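Local coordinates for cell division protein FtsI/penicillin binding protein 2 (Legionella pneumophila subsp. pneumophila ATCC 43290, PDB 4ZTK) that probably cross-links peptidoglycan stem peptides during cell division, acting as a penicillin-binding D,D-transpeptidase of the FtsI/PBP2 type, at residues V28-T33 / A58-S62. Numbering follows the deposited sequence.
Sequences VEKQIT and AFAES
This is helix-on-sheet packing at the border of a five-stranded antiparallel sheet: V28-T33, part of helix 22-38, lies over A58-S62 of strand 56-63, an outermost strand of that sheet. The helix has regular alpha geometry, with I32 N hydrogen-bonded to V28 O at 3.0 Å; the strand is extended, phi running from -136° to -161° and psi from 120° to 156°. Both run the same way, their axes crossing at -29° and approaching to 7.4 Å, so that E29 lies level with A60 (CA-CA 5.5 Å) and T33 with S62 (CA-CA 5.3 Å). The close approach is consistent with the small residues on the strand's helix-facing side: A58, A60 and S62 point their CB toward the helix, whereas F59 and E61 point away, and the E61 carboxylate hydrogen-bonds S70 OG and W71 N. V28 (chi1 m) sets CG2 4.0 Å from A58 CB and 3.8 Å from A60 CB; one turn on, I32 (chi1 t, chi2 p) brings CG2 to 4.0 Å from A60 CB. In the penicillin-binding transpeptidase fold, shared with beta-lactamases, an N-terminal and a C-terminal helix cover one face of the central sheet, and V28 accordingly also touches I46 and I48 of strand 43-49 and V306 of helix 295-310. Toward the solvent edge, E29 CG lies 3.8 Å from A60 CB, and E29 OE2 is hydrogen-bonded to Q25 NE2. No direct hydrogen bond links the segments; at their C-terminal ends a water bridges them instead, donating to T33 O (2.7 Å) and hydrogen-bonded to S62 OG (2.9 Å).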
# COMPACT_ATOMS: atom_id res chain seq x y z
N VAL A 28 10.80 -13.89 0.68
CA VAL A 28 10.52 -12.81 -0.26
C VAL A 28 11.48 -12.85 -1.44
O VAL A 28 11.14 -12.47 -2.56
CB VAL A 28 10.50 -11.43 0.42
CG1 VAL A 28 9.38 -11.36 1.44
CG2 VAL A 28 11.85 -11.11 1.08
N GLU A 29 12.70 -13.33 -1.19
CA GLU A 29 13.69 -13.50 -2.25
C GLU A 29 13.22 -14.48 -3.33
O GLU A 29 13.36 -14.19 -4.50
CB GLU A 29 15.04 -13.93 -1.67
CG GLU A 29 15.87 -12.78 -1.15
CD GLU A 29 17.10 -13.24 -0.39
OE1 GLU A 29 17.15 -14.43 -0.02
OE2 GLU A 29 18.00 -12.41 -0.16
N LYS A 30 12.68 -15.62 -2.92
CA LYS A 30 12.14 -16.59 -3.88
C LYS A 30 10.92 -16.05 -4.63
O LYS A 30 10.77 -16.28 -5.83
CB LYS A 30 11.73 -17.89 -3.18
CG LYS A 30 12.86 -18.60 -2.47
CD LYS A 30 12.40 -19.93 -1.88
CE LYS A 30 11.36 -19.73 -0.80
NZ LYS A 30 10.95 -21.03 -0.19
N GLN A 31 10.05 -15.35 -3.90
CA GLN A 31 8.78 -14.92 -4.47
C GLN A 31 8.90 -13.77 -5.46
O GLN A 31 8.28 -13.81 -6.53
CB GLN A 31 7.78 -14.57 -3.36
CG GLN A 31 7.36 -15.74 -2.48
CD GLN A 31 6.52 -16.77 -3.22
OE1 GLN A 31 6.09 -16.55 -4.35
NE2 GLN A 31 6.29 -17.91 -2.57
N ILE A 32 9.67 -12.74 -5.13
CA ILE A 32 9.76 -11.57 -6.00
C ILE A 32 10.54 -11.87 -7.28
O ILE A 32 10.22 -11.38 -8.36
CB ILE A 32 10.35 -10.32 -5.30
CG1 ILE A 32 10.08 -9.06 -6.13
CG2 ILE A 32 11.85 -10.46 -5.03
CD1 ILE A 32 8.61 -8.81 -6.39
N THR A 33 11.56 -12.71 -7.15
CA THR A 33 12.40 -13.04 -8.29
C THR A 33 11.57 -13.87 -9.28
O THR A 33 11.67 -13.69 -10.50
CB THR A 33 13.67 -13.78 -7.82
OG1 THR A 33 14.60 -13.89 -8.90
CG2 THR A 33 13.31 -15.14 -7.31
N ALA A 58 12.14 -7.77 6.27
CA ALA A 58 12.57 -8.38 5.02
C ALA A 58 12.38 -7.41 3.87
O ALA A 58 11.43 -6.62 3.85
CB ALA A 58 11.82 -9.68 4.77
N PHE A 59 13.29 -7.48 2.90
CA PHE A 59 13.28 -6.58 1.76
C PHE A 59 14.04 -7.27 0.63
O PHE A 59 15.21 -7.59 0.77
CB PHE A 59 13.98 -5.27 2.13
CG PHE A 59 13.86 -4.19 1.08
CD1 PHE A 59 14.62 -4.23 -0.07
CD2 PHE A 59 13.00 -3.12 1.28
CE1 PHE A 59 14.50 -3.23 -1.03
CE2 PHE A 59 12.88 -2.12 0.32
CZ PHE A 59 13.64 -2.18 -0.83
N ALA A 60 13.37 -7.50 -0.49
CA ALA A 60 14.04 -8.07 -1.66
C ALA A 60 13.53 -7.46 -2.95
O ALA A 60 12.34 -7.15 -3.08
CB ALA A 60 13.89 -9.58 -1.69
N GLU A 61 14.43 -7.29 -3.91
CA GLU A 61 14.06 -6.79 -5.22
C GLU A 61 14.74 -7.58 -6.33
O GLU A 61 15.78 -8.20 -6.11
CB GLU A 61 14.38 -5.29 -5.35
CG GLU A 61 15.87 -4.96 -5.25
CD GLU A 61 16.14 -3.46 -5.23
OE1 GLU A 61 17.09 -3.04 -4.55
OE2 GLU A 61 15.40 -2.71 -5.91
N SER A 62 14.14 -7.57 -7.51
CA SER A 62 14.70 -8.23 -8.68
C SER A 62 14.46 -7.35 -9.89
O SER A 62 13.36 -6.83 -10.07
CB SER A 62 14.03 -9.59 -8.88
OG SER A 62 14.61 -10.30 -9.97
O HOH W 1 13.39 -12.10 -11.84